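Local coordinates for protein SidF, inhibitor of growth family, member 3 (Legionella pneumophila subsp. pneumophila, PDB 4FYE) that probably removes a phosphate from the inositol headgroup of phosphoinositide lipids, as a Legionella phosphoinositide phosphatase with a mixed alpha-beta fold, at residues 273-278 / 291-296; 70-75 / 123-128; 421-426 / 616-621. The protein carries 1 engineered substitution. One frame throughout, in Å; residues are numbered along the deposited sequence.

Interaction 1 (273-278 / 291-296); sequences RMPYSD and KAVTLI
This is a buried, apolar packing contact between the loop that follows strand 260-268 and the first half of helix 284-311, into which that loop leads. Met274 and Thr294 lie side by side and point the same way. The touch is close: Met274 CB sits 3.3 Å from Thr294 CG2. The thioether then turns at chi3, 89°, which puts Met274 CE 4.0 Å from the same Thr294 methyl. Beside this pair, Pro275 and Val293 meet tip to tip. Val293 CG1 is anti to its backbone N (chi1 165°) and reaches Pro275 CD at 3.7 Å. Arg273 adds its backbone: its O lies 3.8 Å from Thr294 CA and accepts a hydrogen bond from Asn297 on the same helix. Its CB starts toward the helix, but the guanidinium leads away. NH2 forms a salt bridge with Glu356 and the group a cation-pi contact with Tyr358, both on strand 353-360; NH1 is hydrogen-bonded to Gln298. Helix 373-387 also packs here, with Tyr379 on Met274 and Met383 on Thr294. Pro275 is the centre of an inverse gamma turn, which bends the chain beside the helix. The result is a strand-to-helix connection folded back on the helix it leads into.

Interaction 2 (70-75 / 123-128); sequences DVIQEA and DKAKAD
Asp70 lays its carboxylate obliquely across the aliphatic start of Lys126, with OD2 3.8 Å from Lys126 CG. Asp70 CG is anti to the backbone N (chi1 178°). This turns the other oxygen, OD1, back over the first turn of helix 71-92, where it accepts a weak capping bond from Gln73 N, at 3.5 Å. The same oxygen lies 3.8 Å from Ala125 CB. The Lys126 chain bends at chi3, and its NZ ends 5.8 Å from Asp70 OD2. The opposite charges may attract but do not touch.

The main bond is between backbones. Val71 N donates to Ala125 O at 3.0 Å, nearly straight at 165° and in the carbonyl plane. Asp70 CA adds a CH...O contact to the same carbonyl. The backbone bonds Val71-Ala125 and Ala127-Pro69 flank Asp70 and Lys126, which form a single antiparallel bridge as a non-hydrogen-bonded pair. The methyl of Ala125 points toward the helix start. It meets Ile72 CD1 at 4.0 Å and Val71 CG2 at 4.2 Å, a small apolar patch next to the backbone bond.

Helix 136-163 extends this patch, with Phe141 packing on both Val71 and Ala127. Tyr34 OH is hydrogen-bonded to Asp70 N. The helix dipole would probably favour the charged form of Asp70 at this position. The contact thus joins the loop between helices 98-119 and 136-163 to the start of helix 71-92, and its hallmark is an aspartate N-cap combined with an isolated beta bridge.

Interaction 3 (421-426 / 616-621); sequences WFRQVG and NTWHHG
A type I beta turn, Thr617 to His620, supplies most of one side of this surface contact. It follows the Schellman motif at Asn616, which ends helix 590-614. The other side is the loop after strand 402-416.

Gln424 and His619 make the closest side-chain packing. Gln424 CG is anti to the backbone N (chi1 -166°), which places it over the middle of the imidazole. It lies 3.6 Å from the centroid of the His619 ring and 8° off its normal, a CH-pi contact. The bend at chi2 then carries the amide to the indole of Trp618. Gln424 CB lies 3.6 Å from His619 CG. His619 CG takes the crowded position between backbone N and carbonyl carbon, which presents that ring face to the glutamine.

Trp618 uses the same crowded position. The CB of the next residue, His619, packs over one indole face near the rim. The far end of the six-membered ring reaches the other loop, with Trp618 CH2 3.7 Å from Arg423 O. The Gln424 amide crosses the indole steeply. Outside the two loops, Trp618 meets Trp417 and touches Leu612 of helix 590-614.

Arg423 CG is also in the crowded position, and the chain bends at chi3. CD passes 3.7 Å from His619 O as the guanidinium turns toward the turn backbone. The guanidinium has a second partner: NH2 is hydrogen-bonded to Asn420 O, which helps hold the group in place. NH1 donates to His619 O at 3.0 Å. The carbonyl oxygen lies near the guanidinium plane, but NH1 sits above the carbonyl plane, 27° out of it.

From the N terminus, interaction 2 comes first. It closes a mostly helical stretch, bringing the loop after helix 98-119 back to the start of helix 71-92. Interaction 1 follows and spans the shortest distance in sequence, closing the link from the six-stranded sheet into helix 284-311. Interaction 3 closes the longest loop, 189 residues and largely helical, and joins the loop leaving strand 402-416 of the four-stranded sheet to the loop after helix 590-614. The three loops run in series, so none nests or crosses. They do not touch in space. The centres of interactions 1 and 3 are about 28 Å apart, and those of interactions 1 and 2 about 38 Å.

Interaction 1 (273-278 / 291-296)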
loop_
_atom_site.group_PDB
_atom_site.type_symbol
_atom_site.label_atom_id
_atom_site.label_comp_id
_atom_site.label_asym_id
_atom_site.label_seq_id
_atom_site.Cartn_x
_atom_site.Cartn_y
_atom_site.Cartn_z
ATOM N N ARG A 273 10.819 -0.299 -4.013
ATOM C CA ARG A 273 10.839 0.203 -5.372
ATOM C C ARG A 273 12.141 -0.221 -5.964
ATOM O O ARG A 273 12.455 0.082 -7.103
ATOM C CB ARG A 273 10.807 1.719 -5.368
ATOM C CG ARG A 273 9.424 2.317 -5.321
ATOM C CD ARG A 273 9.452 3.630 -4.582
ATOM N NE ARG A 273 8.433 3.657 -3.556
ATOM C CZ ARG A 273 7.506 4.592 -3.465
ATOM N NH1 ARG A 273 7.477 5.578 -4.339
ATOM N NH2 ARG A 273 6.610 4.539 -2.501
ATOM N N MET A 274 12.929 -0.890 -5.147
ATOM C CA MET A 274 14.239 -1.205 -5.526
ATOM C C MET A 274 14.397 -2.655 -5.407
ATOM O O MET A 274 13.836 -3.261 -4.516
ATOM C CB MET A 274 15.177 -0.510 -4.614
ATOM C CG MET A 274 14.876 -0.779 -3.186
ATOM S SD MET A 274 16.489 -0.561 -2.426
ATOM C CE MET A 274 16.305 1.191 -2.145
ATOM N N PRO A 275 15.168 -3.232 -6.326
ATOM C CA PRO A 275 15.395 -4.656 -6.236
ATOM C C PRO A 275 16.403 -4.958 -5.113
ATOM O O PRO A 275 17.625 -5.007 -5.310
ATOM C CB PRO A 275 15.916 -5.017 -7.633
ATOM C CG PRO A 275 16.229 -3.713 -8.331
ATOM C CD PRO A 275 15.980 -2.589 -7.378
ATOM N N TYR A 276 15.844 -5.112 -3.932
ATOM C CA TYR A 276 16.521 -5.557 -2.718
ATOM C C TYR A 276 17.601 -6.656 -2.847
ATOM O O TYR A 276 18.727 -6.477 -2.386
ATOM C CB TYR A 276 15.452 -6.032 -1.711
ATOM C CG TYR A 276 14.297 -6.920 -2.251
ATOM C CD1 TYR A 276 14.242 -7.378 -3.594
ATOM C CD2 TYR A 276 13.268 -7.316 -1.394
ATOM C CE1 TYR A 276 13.189 -8.174 -4.045
ATOM C CE2 TYR A 276 12.218 -8.106 -1.831
ATOM C CZ TYR A 276 12.181 -8.534 -3.144
ATOM O OH TYR A 276 11.123 -9.317 -3.522
ATOM N N SER A 277 17.234 -7.758 -3.491
ATOM C CA SER A 277 18.036 -8.975 -3.524
ATOM C C SER A 277 19.397 -8.778 -4.174
ATOM O O SER A 277 20.396 -9.342 -3.745
ATOM C CB SER A 277 17.273 -10.073 -4.258
ATOM O OG SER A 277 16.729 -9.584 -5.469
ATOM N N ASP A 278 19.425 -7.967 -5.215
ATOM C CA ASP A 278 20.627 -7.772 -5.999
ATOM C C ASP A 278 21.704 -7.123 -5.140
ATOM O O ASP A 278 22.878 -7.119 -5.494
ATOM C CB ASP A 278 20.319 -6.926 -7.234
ATOM C CG ASP A 278 19.327 -7.596 -8.166
ATOM O OD1 ASP A 278 19.765 -8.276 -9.114
ATOM O OD2 ASP A 278 18.109 -7.451 -7.948
ATOM N N LYS A 291 20.385 2.415 -7.258
ATOM C CA LYS A 291 19.832 3.772 -7.129
ATOM C C LYS A 291 19.060 4.222 -8.371
ATOM O O LYS A 291 18.081 4.948 -8.257
ATOM C CB LYS A 291 20.928 4.783 -6.834
ATOM C CG LYS A 291 20.850 5.400 -5.458
ATOM C CD LYS A 291 22.045 6.304 -5.134
ATOM C CE LYS A 291 23.105 5.561 -4.330
ATOM N NZ LYS A 291 24.067 6.487 -3.678
ATOM N N ALA A 292 19.517 3.805 -9.553
ATOM C CA ALA A 292 18.904 4.249 -10.803
ATOM C C ALA A 292 17.567 3.573 -11.037
ATOM O O ALA A 292 16.619 4.216 -11.540
ATOM C CB ALA A 292 19.809 3.989 -11.990
ATOM N N VAL A 293 17.524 2.271 -10.723
ATOM C CA VAL A 293 16.308 1.511 -10.910
ATOM C C VAL A 293 15.251 2.086 -9.996
ATOM O O VAL A 293 14.085 2.130 -10.344
ATOM C CB VAL A 293 16.520 0.058 -10.546
ATOM C CG1 VAL A 293 15.206 -0.656 -10.383
ATOM C CG2 VAL A 293 17.375 -0.591 -11.612
ATOM N N THR A 294 15.657 2.562 -8.834
ATOM C CA THR A 294 14.643 3.005 -7.964
ATOM C C THR A 294 14.044 4.286 -8.492
ATOM O O THR A 294 12.820 4.495 -8.348
ATOM C CB THR A 294 14.965 2.941 -6.422
ATOM O OG1 THR A 294 14.865 4.225 -5.801
ATOM C CG2 THR A 294 16.272 2.215 -6.054
ATOM N N LEU A 295 14.880 5.107 -9.161
ATOM C CA LEU A 295 14.414 6.284 -9.872
ATOM C C LEU A 295 13.500 5.884 -11.065
ATOM O O LEU A 295 12.391 6.387 -11.235
ATOM C CB LEU A 295 15.594 7.034 -10.418
ATOM C CG LEU A 295 15.714 8.549 -10.489
ATOM C CD1 LEU A 295 16.153 8.885 -11.898
ATOM C CD2 LEU A 295 14.461 9.306 -10.142
ATOM N N ILE A 296 13.960 4.963 -11.880
ATOM C CA ILE A 296 13.152 4.383 -12.912
ATOM C C ILE A 296 11.745 3.933 -12.387
ATOM O O ILE A 296 10.686 4.405 -12.886
ATOM C CB ILE A 296 13.971 3.287 -13.606
ATOM C CG1 ILE A 296 14.995 3.964 -14.547
ATOM C CG2 ILE A 296 13.064 2.326 -14.347
ATOM C CD1 ILE A 296 16.099 3.055 -15.055
#

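Interaction 2 (70-75 / 123-128)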
loop_
_atom_site.group_PDB
_atom_site.type_symbol
_atom_site.label_atom_id
_atom_site.label_comp_id
_atom_site.label_asym_id
_atom_site.label_seq_id
_atom_site.Cartn_x
_atom_site.Cartn_y
_atom_site.Cartn_z
ATOM N N ASP A 70 -6.630 -22.864 7.805
ATOM C CA ASP A 70 -6.860 -24.283 7.833
ATOM C C ASP A 70 -5.643 -24.981 7.206
ATOM O O ASP A 70 -5.395 -24.771 6.010
ATOM C CB ASP A 70 -8.125 -24.560 7.025
ATOM C CG ASP A 70 -8.449 -26.078 6.953
ATOM O OD1 ASP A 70 -7.500 -26.908 6.944
ATOM O OD2 ASP A 70 -9.641 -26.445 6.893
ATOM N N VAL A 71 -4.887 -25.795 7.951
ATOM C CA VAL A 71 -3.598 -26.284 7.372
ATOM C C VAL A 71 -3.715 -27.267 6.203
ATOM O O VAL A 71 -2.909 -27.266 5.272
ATOM C CB VAL A 71 -2.556 -26.797 8.383
ATOM C CG1 VAL A 71 -2.117 -25.679 9.288
ATOM C CG2 VAL A 71 -3.075 -27.939 9.200
ATOM N N ILE A 72 -4.755 -28.066 6.212
ATOM C CA ILE A 72 -5.071 -28.821 4.982
ATOM C C ILE A 72 -5.213 -27.981 3.707
ATOM O O ILE A 72 -4.569 -28.284 2.696
ATOM C CB ILE A 72 -6.279 -29.719 5.162
ATOM C CG1 ILE A 72 -5.961 -30.658 6.326
ATOM C CG2 ILE A 72 -6.502 -30.568 3.879
ATOM C CD1 ILE A 72 -7.167 -31.518 6.703
ATOM N N GLN A 73 -6.029 -26.935 3.775
ATOM C CA GLN A 73 -6.218 -26.044 2.649
ATOM C C GLN A 73 -4.921 -25.377 2.241
ATOM O O GLN A 73 -4.644 -25.324 1.061
ATOM C CB GLN A 73 -7.307 -25.001 2.892
ATOM C CG GLN A 73 -8.655 -25.607 3.200
ATOM C CD GLN A 73 -9.162 -26.417 2.041
ATOM O OE1 GLN A 73 -9.219 -25.911 0.906
ATOM N NE2 GLN A 73 -9.493 -27.691 2.295
ATOM N N GLU A 74 -4.124 -24.917 3.193
ATOM C CA GLU A 74 -2.892 -24.212 2.861
ATOM C C GLU A 74 -1.899 -25.194 2.247
ATOM O O GLU A 74 -1.164 -24.854 1.339
ATOM C CB GLU A 74 -2.263 -23.565 4.113
ATOM C CG GLU A 74 -3.168 -22.518 4.783
ATOM C CD GLU A 74 -3.416 -21.269 3.911
ATOM O OE1 GLU A 74 -2.679 -20.995 2.934
ATOM O OE2 GLU A 74 -4.381 -20.553 4.195
ATOM N N ALA A 75 -1.850 -26.391 2.800
ATOM C CA ALA A 75 -1.082 -27.472 2.201
ATOM C C ALA A 75 -1.485 -27.736 0.755
ATOM O O ALA A 75 -0.612 -27.841 -0.100
ATOM C CB ALA A 75 -1.221 -28.720 3.013
ATOM N N ASP A 123 -10.652 -31.505 12.358
ATOM C CA ASP A 123 -11.018 -30.593 13.405
ATOM C C ASP A 123 -9.826 -30.133 14.214
ATOM O O ASP A 123 -9.948 -29.161 14.952
ATOM C CB ASP A 123 -12.109 -31.188 14.299
ATOM C CG ASP A 123 -13.520 -30.898 13.755
ATOM O OD1 ASP A 123 -13.739 -29.803 13.158
ATOM O OD2 ASP A 123 -14.404 -31.766 13.908
ATOM N N LYS A 124 -8.661 -30.764 14.068
ATOM C CA LYS A 124 -7.511 -30.124 14.649
ATOM C C LYS A 124 -6.813 -29.266 13.592
ATOM O O LYS A 124 -5.848 -28.582 13.880
ATOM C CB LYS A 124 -6.551 -31.094 15.277
ATOM C CG LYS A 124 -7.092 -32.015 16.376
ATOM C CD LYS A 124 -5.934 -32.945 16.771
ATOM C CE LYS A 124 -6.298 -34.044 17.768
ATOM N NZ LYS A 124 -6.834 -33.441 19.020
ATOM N N ALA A 125 -7.304 -29.272 12.364
ATOM C CA ALA A 125 -6.607 -28.580 11.280
ATOM C C ALA A 125 -6.869 -27.098 11.289
ATOM O O ALA A 125 -6.210 -26.366 10.602
ATOM C CB ALA A 125 -7.036 -29.159 9.939
ATOM N N LYS A 126 -7.851 -26.638 12.036
ATOM C CA LYS A 126 -8.283 -25.235 11.870
ATOM C C LYS A 126 -7.822 -24.413 13.040
ATOM O O LYS A 126 -7.829 -24.882 14.167
ATOM C CB LYS A 126 -9.810 -25.089 11.681
ATOM C CG LYS A 126 -10.394 -25.936 10.546
ATOM C CD LYS A 126 -11.857 -25.541 10.266
ATOM C CE LYS A 126 -12.760 -26.770 10.255
ATOM N NZ LYS A 126 -14.220 -26.498 10.484
ATOM N N ALA A 127 -7.416 -23.180 12.776
ATOM C CA ALA A 127 -7.007 -22.304 13.856
ATOM C C ALA A 127 -8.184 -21.433 14.194
ATOM O O ALA A 127 -9.100 -21.318 13.406
ATOM C CB ALA A 127 -5.831 -21.441 13.436
ATOM N N ASP A 128 -8.163 -20.840 15.381
ATOM C CA ASP A 128 -9.035 -19.737 15.709
ATOM C C ASP A 128 -8.142 -18.532 16.013
ATOM O O ASP A 128 -7.336 -18.538 16.977
ATOM C CB ASP A 128 -9.914 -20.064 16.887
ATOM C CG ASP A 128 -10.803 -18.842 17.317
ATOM O OD1 ASP A 128 -10.961 -17.842 16.536
ATOM O OD2 ASP A 128 -11.355 -18.884 18.454
#

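Interaction 3 (421-426 / 616-621)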
loop_
_atom_site.group_PDB
_atom_site.type_symbol
_atom_site.label_atom_id
_atom_site.label_comp_id
_atom_site.label_asym_id
_atom_site.label_seq_id
_atom_site.Cartn_x
_atom_site.Cartn_y
_atom_site.Cartn_z
ATOM N N TRP A 421 10.348 -4.867 16.274
ATOM C CA TRP A 421 10.888 -4.831 17.621
ATOM C C TRP A 421 12.036 -3.835 17.701
ATOM O O TRP A 421 12.419 -3.378 18.765
ATOM C CB TRP A 421 11.289 -6.222 18.011
ATOM C CG TRP A 421 11.729 -6.367 19.462
ATOM C CD1 TRP A 421 10.938 -6.529 20.604
ATOM C CD2 TRP A 421 13.096 -6.314 19.971
ATOM N NE1 TRP A 421 11.704 -6.583 21.746
ATOM C CE2 TRP A 421 13.007 -6.510 21.424
ATOM C CE3 TRP A 421 14.347 -6.168 19.385
ATOM C CZ2 TRP A 421 14.140 -6.528 22.232
ATOM C CZ3 TRP A 421 15.488 -6.199 20.215
ATOM C CH2 TRP A 421 15.377 -6.371 21.596
ATOM N N PHE A 422 12.615 -3.470 16.573
ATOM C CA PHE A 422 13.728 -2.562 16.571
ATOM C C PHE A 422 13.340 -1.112 16.408
ATOM O O PHE A 422 14.205 -0.295 16.372
ATOM C CB PHE A 422 14.828 -3.004 15.582
ATOM C CG PHE A 422 15.303 -4.468 15.782
ATOM C CD1 PHE A 422 16.378 -4.762 16.621
ATOM C CD2 PHE A 422 14.695 -5.542 15.090
ATOM C CE1 PHE A 422 16.818 -6.096 16.804
ATOM C CE2 PHE A 422 15.133 -6.855 15.249
ATOM C CZ PHE A 422 16.181 -7.142 16.117
ATOM N N ARG A 423 12.046 -0.787 16.422
ATOM C CA ARG A 423 11.561 0.547 16.013
ATOM C C ARG A 423 12.168 1.716 16.810
ATOM O O ARG A 423 12.284 2.828 16.304
ATOM C CB ARG A 423 9.987 0.599 16.031
ATOM C CG ARG A 423 9.370 0.902 17.418
ATOM C CD ARG A 423 7.871 0.611 17.538
ATOM N NE ARG A 423 7.968 -0.761 17.847
ATOM C CZ ARG A 423 7.745 -1.369 18.995
ATOM N NH1 ARG A 423 7.174 -0.814 20.100
ATOM N NH2 ARG A 423 8.053 -2.629 18.932
ATOM N N GLN A 424 12.543 1.483 18.064
ATOM C CA GLN A 424 13.057 2.578 18.914
ATOM C C GLN A 424 13.755 1.992 20.093
ATOM O O GLN A 424 13.208 1.861 21.178
ATOM C CB GLN A 424 11.982 3.547 19.400
ATOM C CG GLN A 424 12.584 4.873 19.999
ATOM C CD GLN A 424 13.074 5.829 18.890
ATOM O OE1 GLN A 424 13.054 5.464 17.729
ATOM N NE2 GLN A 424 13.510 7.031 19.245
ATOM N N VAL A 425 14.982 1.621 19.848
ATOM C CA VAL A 425 15.855 0.913 20.783
ATOM C C VAL A 425 16.385 1.910 21.856
ATOM O O VAL A 425 16.437 3.122 21.631
ATOM C CB VAL A 425 16.944 0.449 19.810
ATOM C CG1 VAL A 425 18.357 1.095 19.998
ATOM C CG2 VAL A 425 16.772 -1.004 19.427
ATOM N N GLY A 426 16.741 1.419 23.045
ATOM C CA GLY A 426 17.183 2.296 24.144
ATOM C C GLY A 426 18.496 3.053 23.865
ATOM O O GLY A 426 19.121 2.857 22.808
ATOM N N ASN A 616 6.858 12.148 21.750
ATOM C CA ASN A 616 7.715 11.024 21.470
ATOM C C ASN A 616 7.141 9.761 22.099
ATOM O O ASN A 616 7.855 8.915 22.649
ATOM C CB ASN A 616 9.145 11.347 21.942
ATOM C CG ASN A 616 10.174 10.311 21.510
ATOM O OD1 ASN A 616 11.124 10.089 22.260
ATOM N ND2 ASN A 616 9.987 9.642 20.335
ATOM N N THR A 617 5.827 9.602 21.962
ATOM C CA THR A 617 5.152 8.378 22.416
ATOM C C THR A 617 4.781 7.370 21.291
ATOM O O THR A 617 4.327 6.241 21.560
ATOM C CB THR A 617 3.919 8.723 23.248
ATOM O OG1 THR A 617 3.062 9.586 22.485
ATOM C CG2 THR A 617 4.346 9.408 24.558
ATOM N N TRP A 618 5.044 7.745 20.049
ATOM C CA TRP A 618 4.551 6.994 18.895
ATOM C C TRP A 618 5.124 5.598 18.930
ATOM O O TRP A 618 4.535 4.654 18.432
ATOM C CB TRP A 618 4.933 7.723 17.615
ATOM C CG TRP A 618 6.430 7.761 17.436
ATOM C CD1 TRP A 618 7.324 8.745 17.888
ATOM C CD2 TRP A 618 7.280 6.720 16.842
ATOM N NE1 TRP A 618 8.630 8.410 17.573
ATOM C CE2 TRP A 618 8.678 7.194 16.972
ATOM C CE3 TRP A 618 7.041 5.517 16.223
ATOM C CZ2 TRP A 618 9.758 6.456 16.510
ATOM C CZ3 TRP A 618 8.153 4.767 15.761
ATOM C CH2 TRP A 618 9.476 5.244 15.887
ATOM N N HIS A 619 6.256 5.422 19.598
ATOM C CA HIS A 619 6.919 4.112 19.581
ATOM C C HIS A 619 6.612 3.226 20.762
ATOM O O HIS A 619 7.105 2.084 20.814
ATOM C CB HIS A 619 8.423 4.318 19.478
ATOM C CG HIS A 619 9.010 5.029 20.671
ATOM N ND1 HIS A 619 9.196 6.388 20.708
ATOM C CD2 HIS A 619 9.464 4.545 21.883
ATOM C CE1 HIS A 619 9.716 6.748 21.870
ATOM N NE2 HIS A 619 9.866 5.621 22.611
ATOM N N HIS A 620 5.823 3.684 21.735
ATOM C CA HIS A 620 5.423 2.745 22.795
ATOM C C HIS A 620 4.510 1.706 22.203
ATOM O O HIS A 620 3.817 1.978 21.221
ATOM C CB HIS A 620 4.737 3.450 23.967
ATOM C CG HIS A 620 5.557 4.556 24.582
ATOM N ND1 HIS A 620 5.033 5.448 25.468
ATOM C CD2 HIS A 620 6.907 4.889 24.444
ATOM C CE1 HIS A 620 6.001 6.297 25.882
ATOM N NE2 HIS A 620 7.145 5.970 25.251
ATOM N N GLY A 621 4.491 0.517 22.795
ATOM C CA GLY A 621 3.778 -0.645 22.264
ATOM C C GLY A 621 2.347 -0.299 22.014
ATOM O O GLY A 621 1.816 -0.549 20.942
#